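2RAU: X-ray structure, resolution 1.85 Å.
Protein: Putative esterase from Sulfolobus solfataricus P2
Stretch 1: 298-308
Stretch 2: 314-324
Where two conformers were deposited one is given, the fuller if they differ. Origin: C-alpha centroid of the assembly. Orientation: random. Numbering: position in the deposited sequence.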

# COMPACT_ATOMS: atom_id res chain seq x y z
N ILE A 298 4.82 -3.52 -15.78
CA ILE A 298 6.18 -3.37 -15.23
C ILE A 298 6.11 -3.87 -13.77
O ILE A 298 5.19 -3.53 -13.03
CB ILE A 298 6.77 -1.93 -15.39
CG1 ILE A 298 8.26 -1.90 -15.01
CG2 ILE A 298 5.91 -0.87 -14.64
CD1 ILE A 298 8.91 -0.61 -15.34
N ALA A 299 7.08 -4.72 -13.39
CA ALA A 299 7.11 -5.32 -12.06
C ALA A 299 8.47 -5.10 -11.46
O ALA A 299 9.48 -5.41 -12.07
CB ALA A 299 6.79 -6.83 -12.13
N PHE A 300 8.49 -4.50 -10.28
CA PHE A 300 9.72 -4.31 -9.52
C PHE A 300 9.80 -5.36 -8.40
O PHE A 300 8.82 -5.59 -7.70
CB PHE A 300 9.78 -2.92 -8.90
CG PHE A 300 9.86 -1.81 -9.91
CD1 PHE A 300 8.72 -1.37 -10.56
CD2 PHE A 300 11.07 -1.16 -10.16
CE1 PHE A 300 8.79 -0.35 -11.47
CE2 PHE A 300 11.14 -0.12 -11.06
CZ PHE A 300 10.00 0.30 -11.70
N VAL A 301 10.96 -5.98 -8.23
CA VAL A 301 11.13 -7.02 -7.21
C VAL A 301 12.40 -6.78 -6.36
O VAL A 301 13.50 -6.69 -6.89
CB VAL A 301 11.04 -8.46 -7.83
CG1 VAL A 301 12.26 -8.78 -8.72
CG2 VAL A 301 10.86 -9.50 -6.75
N SER A 302 12.21 -6.64 -5.05
CA SER A 302 13.30 -6.40 -4.11
C SER A 302 14.21 -7.65 -4.00
O SER A 302 13.72 -8.78 -3.88
CB SER A 302 12.76 -5.98 -2.73
OG SER A 302 11.90 -6.94 -2.12
N GLU A 303 15.52 -7.44 -4.02
CA GLU A 303 16.44 -8.57 -3.87
C GLU A 303 16.32 -9.28 -2.53
O GLU A 303 16.44 -10.49 -2.47
CB GLU A 303 17.89 -8.10 -4.05
CG GLU A 303 18.84 -9.26 -4.13
CD GLU A 303 20.24 -8.85 -4.52
OE1 GLU A 303 20.67 -7.76 -4.10
OE2 GLU A 303 20.90 -9.63 -5.25
N ARG A 304 16.11 -8.53 -1.44
CA ARG A 304 16.16 -9.13 -0.08
C ARG A 304 14.82 -9.66 0.43
O ARG A 304 14.75 -10.19 1.53
CB ARG A 304 16.77 -8.16 0.93
CG ARG A 304 18.18 -7.69 0.54
CD ARG A 304 18.85 -6.89 1.65
NE ARG A 304 19.02 -7.74 2.82
CZ ARG A 304 20.02 -8.60 3.00
NH1 ARG A 304 21.04 -8.70 2.16
NH2 ARG A 304 20.03 -9.35 4.07
N PHE A 305 13.78 -9.56 -0.39
CA PHE A 305 12.43 -10.00 0.00
C PHE A 305 11.64 -10.55 -1.16
O PHE A 305 11.19 -11.68 -1.13
CB PHE A 305 11.69 -8.83 0.65
CG PHE A 305 10.28 -9.15 1.07
CD1 PHE A 305 10.04 -9.76 2.29
CD2 PHE A 305 9.21 -8.82 0.26
CE1 PHE A 305 8.76 -10.05 2.69
CE2 PHE A 305 7.92 -9.12 0.65
CZ PHE A 305 7.69 -9.74 1.87
N GLY A 306 11.44 -9.74 -2.19
CA GLY A 306 10.54 -10.09 -3.29
C GLY A 306 10.96 -11.24 -4.19
O GLY A 306 10.12 -12.02 -4.61
N ILE A 307 12.25 -11.34 -4.51
CA ILE A 307 12.70 -12.43 -5.38
C ILE A 307 12.44 -13.77 -4.73
O ILE A 307 12.16 -14.73 -5.40
CB ILE A 307 14.20 -12.34 -5.82
CG1 ILE A 307 15.12 -12.35 -4.62
CG2 ILE A 307 14.46 -11.15 -6.71
CD1 ILE A 307 16.62 -12.49 -4.98
N GLN A 308 12.51 -13.81 -3.42
CA GLN A 308 12.33 -15.05 -2.67
C GLN A 308 10.85 -15.50 -2.67
O GLN A 308 10.54 -16.68 -2.64
CB GLN A 308 12.80 -14.87 -1.20
CG GLN A 308 14.18 -14.14 -0.94
CD GLN A 308 14.50 -13.97 0.57
N ILE A 314 3.46 -16.19 -13.33
CA ILE A 314 2.01 -15.95 -13.39
C ILE A 314 1.64 -14.56 -13.95
O ILE A 314 0.48 -14.27 -14.16
CB ILE A 314 1.36 -16.13 -11.99
N LEU A 315 2.63 -13.71 -14.23
CA LEU A 315 2.40 -12.35 -14.74
C LEU A 315 2.10 -12.25 -16.24
O LEU A 315 2.41 -13.15 -17.00
CB LEU A 315 3.63 -11.47 -14.47
CG LEU A 315 4.04 -11.18 -13.03
CD1 LEU A 315 5.33 -10.37 -13.07
CD2 LEU A 315 2.96 -10.47 -12.25
N PRO A 316 1.46 -11.16 -16.69
CA PRO A 316 1.22 -11.00 -18.13
C PRO A 316 2.48 -11.21 -19.01
O PRO A 316 3.59 -11.02 -18.53
CB PRO A 316 0.70 -9.57 -18.23
CG PRO A 316 0.01 -9.36 -16.91
CD PRO A 316 0.85 -10.06 -15.91
N SER A 317 2.28 -11.61 -20.27
CA SER A 317 3.39 -11.94 -21.19
C SER A 317 4.32 -10.73 -21.43
O SER A 317 5.54 -10.87 -21.51
CB SER A 317 2.86 -12.50 -22.53
N ASN A 318 3.72 -9.56 -21.55
CA ASN A 318 4.50 -8.30 -21.65
C ASN A 318 5.64 -8.08 -20.62
O ASN A 318 6.72 -7.58 -20.96
CB ASN A 318 3.55 -7.11 -21.42
CG ASN A 318 2.45 -7.02 -22.47
OD1 ASN A 318 1.44 -7.77 -22.42
ND2 ASN A 318 2.63 -6.10 -23.44
N SER A 319 5.36 -8.49 -19.39
CA SER A 319 6.00 -7.95 -18.23
C SER A 319 7.50 -7.69 -18.25
O SER A 319 8.28 -8.56 -18.54
CB SER A 319 5.61 -8.81 -17.03
OG SER A 319 4.21 -8.97 -16.98
N GLU A 320 7.88 -6.44 -17.96
CA GLU A 320 9.26 -6.06 -17.77
C GLU A 320 9.46 -6.20 -16.26
O GLU A 320 8.74 -5.57 -15.50
CB GLU A 320 9.48 -4.60 -18.22
CG GLU A 320 10.90 -4.09 -17.95
CD GLU A 320 11.16 -2.69 -18.49
OE1 GLU A 320 10.23 -2.09 -19.07
OE2 GLU A 320 12.32 -2.20 -18.35
N ILE A 321 10.40 -7.05 -15.85
CA ILE A 321 10.74 -7.27 -14.43
C ILE A 321 12.04 -6.54 -14.07
O ILE A 321 13.07 -6.76 -14.70
CB ILE A 321 10.86 -8.79 -14.10
CG1 ILE A 321 9.48 -9.45 -14.11
CG2 ILE A 321 11.53 -9.00 -12.75
CD1 ILE A 321 9.53 -10.99 -14.22
N ILE A 322 11.98 -5.64 -13.09
CA ILE A 322 13.15 -4.89 -12.62
C ILE A 322 13.59 -5.45 -11.26
O ILE A 322 12.84 -5.43 -10.30
CB ILE A 322 12.85 -3.39 -12.46
CG1 ILE A 322 12.25 -2.77 -13.76
CG2 ILE A 322 14.09 -2.66 -12.00
CD1 ILE A 322 13.25 -2.71 -14.85
N LEU A 323 14.80 -5.97 -11.18
CA LEU A 323 15.32 -6.44 -9.90
C LEU A 323 16.04 -5.28 -9.24
O LEU A 323 16.93 -4.68 -9.84
CB LEU A 323 16.31 -7.59 -10.09
CG LEU A 323 17.09 -8.04 -8.83
CD1 LEU A 323 16.22 -8.65 -7.76
CD2 LEU A 323 18.21 -9.02 -9.24
N LEU A 324 15.67 -5.02 -8.00
CA LEU A 324 16.23 -3.94 -7.17
C LEU A 324 17.31 -4.50 -6.23
O LEU A 324 17.03 -5.03 -5.16
CB LEU A 324 15.09 -3.23 -6.38
CG LEU A 324 14.09 -2.50 -7.30
CD1 LEU A 324 12.84 -2.14 -6.55
CD2 LEU A 324 14.75 -1.30 -7.96

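The two stretches meet as neighbouring parallel strands of a β-sheet, joined by a ladder of backbone hydrogen bonds and flanked on both faces by mainly apolar side chains. Strands 298-302 and 320-324 run in nearly the same direction, 23° apart, and their CA atoms pair in an unbroken register from Ile298 with Glu320 to Ser302 with Leu324.

The bonding alternates as parallel geometry requires. Ala299 N donates to Glu320 O (2.8 Å, 164°), and Ile322 N returns to Ala299 O (2.7 Å, 170°); Val301 N then reaches Ile322 O (2.8 Å), and Leu324 N reaches Val301 O (3.0 Å, 176°). Ala299 and Val301 thus each bond to the two residues flanking their register partner. The ladder outlasts the strand: Glu303 N, already in loop, donates to Leu324 O at 3.1 Å, with a less linear angle of 153°. Four of these carbonyls, all but Leu324 O, also take a CA-H...O contact, as between Ile321 CA and Ala299 O (3.3 Å).

Side chains alternate between faces. On the face carrying Ile298, Phe300 and Ser302, the Phe300 ring receives Ile322 over one face: Ile322 CG1 lies 4.3 Å from the Phe300 ring centroid and 23° off the ring normal, a CH-pi arrangement. Leu324 CD1 packs against Phe300 CB at 3.9 Å. The other face is built on Ala299 and Val301. The small Ala299 side chain meets both Leu315, from the loop before the second strand (Ala299 CB to Leu315 CD1, 3.9 Å), and Ile321, while Val301 CG1 lies 4.1 Å from both Ile321 CG2 and Leu323 CD1.

Leu323 extends this apolar patch beyond the strand. Its CD1 comes within 3.2 Å of Ile307 CG2, a tight approach for two methyl groups. The intervening turn is held within stretch 1 by Gly306 N to Ser302 OG (2.8 Å) and Ile307 N to Ser302 O (3.0 Å) hydrogen bonds.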